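Local coordinates for protein alpha-1,3-glucanase (Streptomyces thermodiastaticus, PDB 7C7D) that probably hydrolyses internal alpha-1,3-glucosidic bonds in alpha-1,3-glucans, as a thermostable glycoside hydrolase of family 87, at residues A[108-119]-A[187-198]; A[319-330]-A[343-354]. All blocks are in the same frame, centred on the assembly; numbering follows the deposited sequence. Where two conformers were deposited one is given.

Contact 1 (108-119 with 187-198) lies in the N-terminal beta domain and contact 2 (319-330 with 343-354) in the parallel beta-helix, their centres about 17 Å apart. Despite that spacing they meet directly: E196 of contact 1 forms a salt bridge with R346 of contact 2 (OE2 to NH2, 2.8 Å), and T113 OG1 packs on W323 CH2 at 3.4 Å. The face of contact 1 that carries T113, D194 and E196 is therefore turned to the side of the beta-helix that bears W323, R346 and L348. Both segments of contact 1 precede those of contact 2 in the sequence. A calcium ion is held at D191 of contact 1; the side chain of D349 in contact 2 is about 13 Å from a bound calcium ion.

Contact 1 of 2, residues A[108-119]-A[187-198]; sequences AANALTVAYSVP and QVTVDVADFEQV. With CA (calcium ion), chain C.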
loop_
_atom_site.group_PDB
_atom_site.type_symbol
_atom_site.label_atom_id
_atom_site.label_comp_id
_atom_site.label_asym_id
_atom_site.label_seq_id
_atom_site.Cartn_x
_atom_site.Cartn_y
_atom_site.Cartn_z
ATOM N N ALA A 108 -24.564 -4.342 -2.982
ATOM C CA ALA A 108 -24.949 -5.247 -1.906
ATOM C C ALA A 108 -23.802 -5.390 -0.921
ATOM O O ALA A 108 -22.659 -5.634 -1.313
ATOM C CB ALA A 108 -25.291 -6.620 -2.478
ATOM N N ALA A 109 -24.109 -5.236 0.363
ATOM C CA ALA A 109 -23.067 -5.265 1.374
ATOM C C ALA A 109 -23.676 -5.681 2.702
ATOM O O ALA A 109 -24.873 -5.490 2.941
ATOM C CB ALA A 109 -22.378 -3.901 1.502
ATOM N N ASN A 110 -22.840 -6.284 3.546
ATOM C CA ASN A 110 -23.210 -6.624 4.913
ATOM C C ASN A 110 -22.108 -6.244 5.889
ATOM O O ASN A 110 -22.165 -6.635 7.061
ATOM C CB ASN A 110 -23.550 -8.115 5.049
ATOM C CG ASN A 110 -22.373 -9.023 4.715
ATOM O OD1 ASN A 110 -21.307 -8.564 4.307
ATOM N ND2 ASN A 110 -22.569 -10.327 4.889
ATOM N N ALA A 111 -21.105 -5.505 5.428
ATOM C CA ALA A 111 -19.948 -5.171 6.237
ATOM C C ALA A 111 -19.458 -3.786 5.844
ATOM O O ALA A 111 -19.659 -3.333 4.711
ATOM C CB ALA A 111 -18.833 -6.205 6.067
ATOM N N LEU A 112 -18.805 -3.127 6.795
ATOM C CA LEU A 112 -18.409 -1.736 6.645
ATOM C C LEU A 112 -17.008 -1.552 7.206
ATOM O O LEU A 112 -16.733 -1.989 8.326
ATOM C CB LEU A 112 -19.394 -0.866 7.431
ATOM C CG LEU A 112 -19.136 0.630 7.519
ATOM C CD1 LEU A 112 -19.192 1.241 6.135
ATOM C CD2 LEU A 112 -20.164 1.275 8.431
ATOM N N THR A 113 -16.126 -0.922 6.431
ATOM C CA THR A 113 -14.834 -0.456 6.924
ATOM C C THR A 113 -14.755 1.044 6.700
ATOM O O THR A 113 -15.076 1.524 5.607
ATOM C CB THR A 113 -13.671 -1.153 6.210
ATOM O OG1 THR A 113 -13.785 -2.568 6.385
ATOM C CG2 THR A 113 -12.330 -0.689 6.774
ATOM N N VAL A 114 -14.343 1.787 7.723
ATOM C CA VAL A 114 -14.309 3.243 7.668
ATOM C C VAL A 114 -12.904 3.728 7.989
ATOM O O VAL A 114 -12.341 3.366 9.027
ATOM C CB VAL A 114 -15.320 3.863 8.646
ATOM C CG1 VAL A 114 -15.263 5.382 8.575
ATOM C CG2 VAL A 114 -16.721 3.367 8.340
ATOM N N ALA A 115 -12.343 4.549 7.105
ATOM C CA ALA A 115 -11.082 5.232 7.373
ATOM C C ALA A 115 -11.396 6.589 7.990
ATOM O O ALA A 115 -12.216 7.343 7.461
ATOM C CB ALA A 115 -10.281 5.403 6.080
ATOM N N TYR A 116 -10.748 6.896 9.110
ATOM C CA TYR A 116 -11.132 8.047 9.914
ATOM C C TYR A 116 -9.918 8.499 10.714
ATOM O O TYR A 116 -8.936 7.769 10.853
ATOM C CB TYR A 116 -12.259 7.666 10.891
ATOM C CG TYR A 116 -11.693 6.781 11.975
ATOM C CD1 TYR A 116 -11.532 5.413 11.768
ATOM C CD2 TYR A 116 -11.213 7.325 13.168
ATOM C CE1 TYR A 116 -10.932 4.607 12.722
ATOM C CE2 TYR A 116 -10.601 6.528 14.113
ATOM C CZ TYR A 116 -10.473 5.176 13.894
ATOM O OH TYR A 116 -9.883 4.376 14.842
ATOM N N SER A 117 -10.029 9.692 11.301
ATOM C CA SER A 117 -9.063 10.191 12.273
ATOM C C SER A 117 -9.815 10.803 13.451
ATOM O O SER A 117 -10.879 11.402 13.268
ATOM C CB SER A 117 -8.181 11.264 11.628
ATOM O OG SER A 117 -7.198 11.753 12.519
ATOM N N VAL A 118 -9.282 10.640 14.656
ATOM C CA VAL A 118 -9.740 11.402 15.822
ATOM C C VAL A 118 -8.536 12.094 16.416
ATOM O O VAL A 118 -7.380 11.702 16.158
ATOM C CB VAL A 118 -10.459 10.502 16.861
ATOM C CG1 VAL A 118 -11.702 9.868 16.264
ATOM C CG2 VAL A 118 -9.505 9.475 17.448
ATOM N N PRO A 119 -8.739 13.130 17.233
ATOM C CA PRO A 119 -7.599 13.881 17.762
ATOM C C PRO A 119 -6.692 13.011 18.620
ATOM O O PRO A 119 -7.140 12.102 19.322
ATOM C CB PRO A 119 -8.257 14.994 18.586
ATOM C CG PRO A 119 -9.594 15.174 17.948
ATOM C CD PRO A 119 -10.017 13.782 17.575
ATOM N N GLN A 187 -14.973 13.956 18.270
ATOM C CA GLN A 187 -15.007 14.530 16.931
ATOM C C GLN A 187 -14.274 13.591 15.979
ATOM O O GLN A 187 -13.115 13.242 16.218
ATOM C CB GLN A 187 -14.344 15.904 16.943
ATOM C CG GLN A 187 -14.396 16.660 15.628
ATOM C CD GLN A 187 -13.522 17.892 15.669
ATOM O OE1 GLN A 187 -12.297 17.789 15.687
ATOM N NE2 GLN A 187 -14.145 19.065 15.704
ATOM N N VAL A 188 -14.942 13.174 14.909
ATOM C CA VAL A 188 -14.398 12.174 13.998
ATOM C C VAL A 188 -14.293 12.785 12.610
ATOM O O VAL A 188 -15.276 13.317 12.085
ATOM C CB VAL A 188 -15.261 10.899 13.954
ATOM C CG1 VAL A 188 -14.587 9.839 13.080
ATOM C CG2 VAL A 188 -15.519 10.367 15.362
ATOM N N THR A 189 -13.112 12.697 12.011
ATOM C CA THR A 189 -12.919 13.103 10.627
ATOM C C THR A 189 -13.005 11.845 9.776
ATOM O O THR A 189 -12.141 10.969 9.862
ATOM C CB THR A 189 -11.589 13.831 10.467
ATOM O OG1 THR A 189 -11.634 15.026 11.262
ATOM C CG2 THR A 189 -11.353 14.212 9.010
ATOM N N VAL A 190 -14.074 11.735 8.991
ATOM C CA VAL A 190 -14.345 10.543 8.192
ATOM C C VAL A 190 -13.811 10.755 6.783
ATOM O O VAL A 190 -14.158 11.738 6.118
ATOM C CB VAL A 190 -15.849 10.223 8.178
ATOM C CG1 VAL A 190 -16.112 8.953 7.379
ATOM C CG2 VAL A 190 -16.376 10.072 9.610
ATOM N N ASP A 191 -12.980 9.824 6.320
ATOM C CA ASP A 191 -12.325 9.959 5.020
ATOM C C ASP A 191 -13.093 9.247 3.907
ATOM O O ASP A 191 -13.419 9.849 2.873
ATOM C CB ASP A 191 -10.908 9.395 5.141
ATOM C CG ASP A 191 -10.129 9.474 3.850
ATOM O OD1 ASP A 191 -10.586 10.158 2.896
ATOM O OD2 ASP A 191 -9.039 8.855 3.795
ATOM N N VAL A 192 -13.359 7.956 4.098
ATOM C CA VAL A 192 -13.897 7.089 3.054
ATOM C C VAL A 192 -14.457 5.864 3.762
ATOM O O VAL A 192 -13.961 5.463 4.818
ATOM C CB VAL A 192 -12.800 6.733 2.009
ATOM C CG1 VAL A 192 -11.548 6.143 2.665
ATOM C CG2 VAL A 192 -13.349 5.801 0.920
ATOM N N ALA A 193 -15.512 5.287 3.197
ATOM C CA ALA A 193 -16.119 4.077 3.731
ATOM C C ALA A 193 -16.159 3.006 2.651
ATOM O O ALA A 193 -16.461 3.296 1.488
ATOM C CB ALA A 193 -17.538 4.351 4.243
ATOM N N ASP A 194 -15.851 1.769 3.038
ATOM C CA ASP A 194 -15.855 0.624 2.134
ATOM C C ASP A 194 -17.049 -0.260 2.468
ATOM O O ASP A 194 -17.266 -0.606 3.636
ATOM C CB ASP A 194 -14.578 -0.214 2.278
ATOM C CG ASP A 194 -13.300 0.602 2.179
ATOM O OD1 ASP A 194 -13.271 1.639 1.487
ATOM O OD2 ASP A 194 -12.303 0.180 2.802
ATOM N N PHE A 195 -17.815 -0.640 1.445
ATOM C CA PHE A 195 -19.010 -1.456 1.605
ATOM C C PHE A 195 -18.739 -2.816 0.979
ATOM O O PHE A 195 -18.518 -2.905 -0.232
ATOM C CB PHE A 195 -20.196 -0.757 0.943
ATOM C CG PHE A 195 -20.566 0.531 1.614
ATOM C CD1 PHE A 195 -19.926 1.719 1.284
ATOM C CD2 PHE A 195 -21.520 0.546 2.615
ATOM C CE1 PHE A 195 -20.258 2.903 1.917
ATOM C CE2 PHE A 195 -21.852 1.727 3.259
ATOM C CZ PHE A 195 -21.220 2.906 2.910
ATOM N N GLU A 196 -18.721 -3.861 1.809
ATOM C CA GLU A 196 -18.250 -5.181 1.409
ATOM C C GLU A 196 -19.316 -6.236 1.663
ATOM O O GLU A 196 -20.050 -6.172 2.657
ATOM C CB GLU A 196 -16.978 -5.577 2.182
ATOM C CG GLU A 196 -16.347 -6.881 1.696
ATOM C CD GLU A 196 -14.958 -7.128 2.253
ATOM O OE1 GLU A 196 -14.379 -6.212 2.879
ATOM O OE2 GLU A 196 -14.439 -8.250 2.055
ATOM N N GLN A 197 -19.389 -7.215 0.762
ATOM C CA GLN A 197 -20.180 -8.421 0.970
ATOM C C GLN A 197 -19.251 -9.499 1.510
ATOM O O GLN A 197 -18.412 -10.031 0.773
ATOM C CB GLN A 197 -20.816 -8.877 -0.340
ATOM C CG GLN A 197 -21.752 -10.054 -0.163
ATOM C CD GLN A 197 -22.937 -9.718 0.721
ATOM O OE1 GLN A 197 -23.417 -10.559 1.481
ATOM N NE2 GLN A 197 -23.425 -8.487 0.616
ATOM N N VAL A 198 -19.396 -9.812 2.794
ATOM C CA VAL A 198 -18.588 -10.827 3.456
ATOM C C VAL A 198 -19.414 -12.098 3.562
ATOM O O VAL A 198 -20.563 -12.066 4.019
ATOM C CB VAL A 198 -18.126 -10.350 4.842
ATOM C CG1 VAL A 198 -17.442 -11.483 5.601
ATOM C CG2 VAL A 198 -17.192 -9.159 4.698
HETATM CA CA CA C . -11.851 11.190 1.318
HETATM O O HOH W 1 -14.481 -3.573 3.902
HETATM O O HOH W 2 -11.193 14.550 13.980
#
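The ring of F195 carries L112 CD1 over one face, a CH-pi contact with the methyl 4.2 Å from the ring centroid, displaced toward the rim. L112 gets there with CG trans to its backbone N (chi1 175°), its side chain running alongside F195. The Y116 ring has V114 O at its edge, in plane; its hydroxyl reaches T142, while V188 CG1 approaches the ring obliquely. The N110 amide lies stacked against that of Q197, planes 25° apart. It also bonds V198 at both ends: OD1 takes the V198 N-H at 2.7 Å, and ND2 gives an almost straight bond to a lone pair of V198 O at 2.8 Å.

The two strands form an antiparallel ladder within a beta sheet of the N-terminal domain, with one bulge inside it and a classic bulge at its end, where the chain turns a corner at N110. In the classic one, N110 and A111 both face E196, whose O accepts N110 N at 2.9 Å and A111 N only weakly. The other shifts the register between A115 and Y116. There D191 N bonds A115 O at 2.8 Å, and D191 binds calcium through both OD1 (2.3 Å) and its own O (2.6 Å); E63, E65, S88 and Q91 complete the protein ligands. On the face with T113, a water joins T113 OG1 to E196 OE1, E196 OE2 is salt-bridged to R346, and D194 bonds S61 and pairs with R372.

Contact 2 of 2, residues A[319-330]-A[343-354]; sequences VSGMWIQHVKVG and ENNRILDTTADG
W323 packs closely against L348, whose CD1 stands 3.2 Å above the indole plane, near the rim at W323 CZ2. Next to it R346 CG approaches W323 CE3 obliquely at 3.9 Å, the guanidinium turned 56° from the ring plane. Further along the strands, Q325, on the same side of the sheet as W323, gives an N-H from NE2 to D349 OD2 at 2.7 Å, meeting the oxygen nearly along its C-O bond, with amide and carboxylate 28° from coplanar. D349 CB lies 3.5 Å from H326 CD2.

At the other end N345 uses both halves of its amide. Its OD1 offers a lone pair to M322 N at 2.9 Å, while ND2 bonds V319 O at 3.1 Å from above the carbonyl plane. V319 O also accepts E343 N, so two donors from 343-354 share this one oxygen.

Several of these groups are set by a second shell. W323 NE1 bonds Q325 OE1 (3.0 Å) within the indole plane but from above the amide's carbonyl plane; with NE2 bonded to D349 and to N164 O, the amide is held at both ends. Q325 CG lies opposite the backbone N (chi1 -175°) and the chain runs on extended, carrying the amide out to D349; CG also covers the centre of one face of the H326 ring. D349 takes further bonds from N164 and N373, and H326 bonds D163. R346 is paired with E196.

Beneath the side chains, R346 N to M322 O, I324 N to R346 O and L348 N to I324 O bind the strands in parallel. Such in-register strands of successive coils, here with I324 on I347 as a like pair, build the right-handed parallel beta-helix of pectate lyase-like proteins.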
loop_
_atom_site.group_PDB
_atom_site.type_symbol
_atom_site.label_atom_id
_atom_site.label_comp_id
_atom_site.label_asym_id
_atom_site.label_seq_id
_atom_site.Cartn_x
_atom_site.Cartn_y
_atom_site.Cartn_z
ATOM N N VAL A 319 -0.349 -16.915 0.792
ATOM C CA VAL A 319 -1.029 -16.105 1.798
ATOM C C VAL A 319 -2.240 -15.496 1.107
ATOM O O VAL A 319 -2.081 -14.738 0.146
ATOM C CB VAL A 319 -0.124 -14.986 2.341
ATOM C CG1 VAL A 319 -0.880 -14.120 3.339
ATOM C CG2 VAL A 319 1.147 -15.557 2.952
ATOM N N SER A 320 -3.446 -15.837 1.565
ATOM C CA SER A 320 -4.640 -15.394 0.856
ATOM C C SER A 320 -5.824 -15.209 1.797
ATOM O O SER A 320 -5.950 -15.894 2.814
ATOM C CB SER A 320 -5.010 -16.372 -0.266
ATOM O OG SER A 320 -5.289 -17.664 0.248
ATOM N N GLY A 321 -6.714 -14.292 1.419
ATOM C CA GLY A 321 -7.923 -14.050 2.182
ATOM C C GLY A 321 -7.689 -13.473 3.559
ATOM O O GLY A 321 -8.559 -13.594 4.424
ATOM N N MET A 322 -6.544 -12.835 3.787
ATOM C CA MET A 322 -6.171 -12.347 5.105
ATOM C C MET A 322 -6.555 -10.888 5.290
ATOM O O MET A 322 -6.664 -10.118 4.333
ATOM C CB MET A 322 -4.661 -12.465 5.317
ATOM C CG MET A 322 -4.093 -13.857 5.097
ATOM S SD MET A 322 -4.560 -15.070 6.349
ATOM C CE MET A 322 -3.858 -14.333 7.824
ATOM N N TRP A 323 -6.723 -10.510 6.557
ATOM C CA TRP A 323 -6.856 -9.120 6.976
ATOM C C TRP A 323 -5.699 -8.847 7.927
ATOM O O TRP A 323 -5.640 -9.440 9.009
ATOM C CB TRP A 323 -8.182 -8.938 7.705
ATOM C CG TRP A 323 -8.461 -7.560 8.185
ATOM C CD1 TRP A 323 -7.909 -6.926 9.269
ATOM C CD2 TRP A 323 -9.402 -6.647 7.620
ATOM N NE1 TRP A 323 -8.441 -5.662 9.392
ATOM C CE2 TRP A 323 -9.360 -5.470 8.393
ATOM C CE3 TRP A 323 -10.270 -6.706 6.523
ATOM C CZ2 TRP A 323 -10.169 -4.367 8.114
ATOM C CZ3 TRP A 323 -11.065 -5.611 6.246
ATOM C CH2 TRP A 323 -11.005 -4.455 7.035
ATOM N N ILE A 324 -4.780 -7.971 7.523
ATOM C CA ILE A 324 -3.550 -7.702 8.263
ATOM C C ILE A 324 -3.569 -6.232 8.645
ATOM O O ILE A 324 -3.729 -5.371 7.770
ATOM C CB ILE A 324 -2.314 -8.008 7.402
ATOM C CG1 ILE A 324 -2.356 -9.441 6.865
ATOM C CG2 ILE A 324 -1.026 -7.720 8.168
ATOM C CD1 ILE A 324 -2.442 -10.509 7.917
ATOM N N GLN A 325 -3.430 -5.938 9.940
ATOM C CA GLN A 325 -3.632 -4.571 10.389
ATOM C C GLN A 325 -2.854 -4.304 11.673
ATOM O O GLN A 325 -2.683 -5.194 12.505
ATOM C CB GLN A 325 -5.130 -4.324 10.620
ATOM C CG GLN A 325 -5.491 -2.904 10.965
ATOM C CD GLN A 325 -6.982 -2.713 11.186
ATOM O OE1 GLN A 325 -7.714 -3.668 11.485
ATOM N NE2 GLN A 325 -7.442 -1.477 11.038
ATOM N N HIS A 326 -2.423 -3.049 11.846
ATOM C CA HIS A 326 -1.827 -2.595 13.115
ATOM C C HIS A 326 -0.556 -3.366 13.456
ATOM O O HIS A 326 -0.330 -3.759 14.605
ATOM C CB HIS A 326 -2.820 -2.607 14.279
ATOM C CG HIS A 326 -3.956 -1.651 14.111
ATOM N ND1 HIS A 326 -5.171 -1.820 14.741
ATOM C CD2 HIS A 326 -4.066 -0.517 13.377
ATOM C CE1 HIS A 326 -5.983 -0.834 14.398
ATOM N NE2 HIS A 326 -5.336 -0.029 13.573
ATOM N N VAL A 327 0.279 -3.578 12.443
ATOM C CA VAL A 327 1.626 -4.109 12.613
ATOM C C VAL A 327 2.608 -3.086 12.056
ATOM O O VAL A 327 2.199 -2.022 11.569
ATOM C CB VAL A 327 1.785 -5.500 11.965
ATOM C CG1 VAL A 327 0.919 -6.513 12.688
ATOM C CG2 VAL A 327 1.408 -5.473 10.475
ATOM N N LYS A 328 3.905 -3.381 12.131
ATOM C CA LYS A 328 4.897 -2.488 11.536
ATOM C C LYS A 328 4.982 -2.738 10.034
ATOM O O LYS A 328 4.624 -1.875 9.227
ATOM C CB LYS A 328 6.258 -2.656 12.220
ATOM C CG LYS A 328 7.298 -1.667 11.706
ATOM C CD LYS A 328 8.682 -1.920 12.256
ATOM C CE LYS A 328 9.285 -3.186 11.695
ATOM N NZ LYS A 328 10.760 -3.234 11.939
ATOM N N VAL A 329 5.449 -3.924 9.648
ATOM C CA VAL A 329 5.416 -4.389 8.266
ATOM C C VAL A 329 4.442 -5.553 8.189
ATOM O O VAL A 329 4.438 -6.428 9.061
ATOM C CB VAL A 329 6.815 -4.805 7.771
ATOM C CG1 VAL A 329 6.750 -5.347 6.340
ATOM C CG2 VAL A 329 7.760 -3.631 7.846
ATOM N N GLY A 330 3.606 -5.571 7.151
ATOM C CA GLY A 330 2.759 -6.732 6.960
ATOM C C GLY A 330 3.566 -7.992 6.710
ATOM O O GLY A 330 3.512 -8.945 7.493
ATOM N N GLU A 343 -2.077 -13.108 -2.264
ATOM C CA GLU A 343 -3.204 -12.675 -3.074
ATOM C C GLU A 343 -4.469 -12.509 -2.246
ATOM O O GLU A 343 -4.708 -13.230 -1.275
ATOM C CB GLU A 343 -3.481 -13.663 -4.224
ATOM C CG GLU A 343 -3.899 -15.035 -3.719
ATOM C CD GLU A 343 -4.069 -16.065 -4.820
ATOM O OE1 GLU A 343 -4.015 -15.705 -6.014
ATOM O OE2 GLU A 343 -4.250 -17.253 -4.479
ATOM N N ASN A 344 -5.291 -11.552 -2.668
ATOM C CA ASN A 344 -6.625 -11.355 -2.096
ATOM C C ASN A 344 -6.566 -11.076 -0.597
ATOM O O ASN A 344 -7.351 -11.616 0.183
ATOM C CB ASN A 344 -7.565 -12.520 -2.407
ATOM C CG ASN A 344 -7.703 -12.762 -3.887
ATOM O OD1 ASN A 344 -7.323 -13.816 -4.390
ATOM N ND2 ASN A 344 -8.237 -11.779 -4.599
ATOM N N ASN A 345 -5.630 -10.221 -0.195
ATOM C CA ASN A 345 -5.492 -9.813 1.195
ATOM C C ASN A 345 -5.761 -8.322 1.322
ATOM O O ASN A 345 -5.729 -7.575 0.342
ATOM C CB ASN A 345 -4.087 -10.096 1.725
ATOM C CG ASN A 345 -3.673 -11.533 1.526
ATOM O OD1 ASN A 345 -4.226 -12.433 2.146
ATOM N ND2 ASN A 345 -2.699 -11.758 0.653
ATOM N N ARG A 346 -6.016 -7.904 2.558
ATOM C CA ARG A 346 -6.082 -6.503 2.936
ATOM C C ARG A 346 -4.947 -6.237 3.908
ATOM O O ARG A 346 -4.763 -6.993 4.869
ATOM C CB ARG A 346 -7.405 -6.166 3.623
ATOM C CG ARG A 346 -8.607 -6.808 2.994
ATOM C CD ARG A 346 -8.894 -6.228 1.619
ATOM N NE ARG A 346 -9.908 -7.037 0.951
ATOM C CZ ARG A 346 -11.200 -7.016 1.270
ATOM N NH1 ARG A 346 -11.638 -6.199 2.221
ATOM N NH2 ARG A 346 -12.052 -7.809 0.641
ATOM N N ILE A 347 -4.180 -5.182 3.650
ATOM C CA ILE A 347 -3.107 -4.761 4.538
ATOM C C ILE A 347 -3.367 -3.293 4.852
ATOM O O ILE A 347 -3.256 -2.433 3.968
ATOM C CB ILE A 347 -1.715 -4.977 3.922
ATOM C CG1 ILE A 347 -1.533 -6.451 3.543
ATOM C CG2 ILE A 347 -0.624 -4.552 4.902
ATOM C CD1 ILE A 347 -0.283 -6.747 2.720
ATOM N N LEU A 348 -3.737 -3.007 6.101
ATOM C CA LEU A 348 -4.223 -1.694 6.492
ATOM C C LEU A 348 -3.476 -1.225 7.724
ATOM O O LEU A 348 -3.219 -2.011 8.641
ATOM C CB LEU A 348 -5.701 -1.739 6.870
ATOM C CG LEU A 348 -6.594 -2.453 5.869
ATOM C CD1 LEU A 348 -7.973 -2.610 6.443
ATOM C CD2 LEU A 348 -6.640 -1.656 4.595
ATOM N N ASP A 349 -3.177 0.070 7.770
ATOM C CA ASP A 349 -2.702 0.710 8.998
ATOM C C ASP A 349 -1.437 0.024 9.530
ATOM O O ASP A 349 -1.428 -0.600 10.596
ATOM C CB ASP A 349 -3.786 0.709 10.089
ATOM C CG ASP A 349 -5.110 1.283 9.630
ATOM O OD1 ASP A 349 -5.124 2.297 8.899
ATOM O OD2 ASP A 349 -6.151 0.729 10.045
ATOM N N THR A 350 -0.361 0.149 8.762
ATOM C CA THR A 350 0.931 -0.371 9.182
ATOM C C THR A 350 1.888 0.799 9.347
ATOM O O THR A 350 1.824 1.768 8.592
ATOM C CB THR A 350 1.485 -1.414 8.187
ATOM O OG1 THR A 350 1.636 -0.832 6.886
ATOM C CG2 THR A 350 0.551 -2.619 8.073
ATOM N N THR A 351 2.759 0.736 10.353
ATOM C CA THR A 351 3.631 1.883 10.579
ATOM C C THR A 351 4.833 1.920 9.645
ATOM O O THR A 351 5.536 2.936 9.606
ATOM C CB THR A 351 4.068 1.979 12.039
ATOM O OG1 THR A 351 4.778 0.789 12.397
ATOM C CG2 THR A 351 2.863 2.170 12.949
ATOM N N ALA A 352 5.066 0.856 8.877
ATOM C CA ALA A 352 6.074 0.862 7.826
ATOM C C ALA A 352 5.479 0.203 6.581
ATOM O O ALA A 352 4.276 0.348 6.326
ATOM C CB ALA A 352 7.375 0.199 8.292
ATOM N N ASP A 353 6.295 -0.497 5.793
ATOM C CA ASP A 353 5.843 -1.022 4.507
ATOM C C ASP A 353 4.704 -2.025 4.674
ATOM O O ASP A 353 4.600 -2.733 5.678
ATOM C CB ASP A 353 6.989 -1.764 3.806
ATOM C CG ASP A 353 8.087 -0.850 3.271
ATOM O OD1 ASP A 353 8.153 0.343 3.614
ATOM O OD2 ASP A 353 8.906 -1.357 2.480
ATOM N N GLY A 354 3.883 -2.142 3.631
ATOM C CA GLY A 354 2.909 -3.220 3.617
ATOM C C GLY A 354 3.561 -4.571 3.392
ATOM O O GLY A 354 3.344 -5.523 4.154
#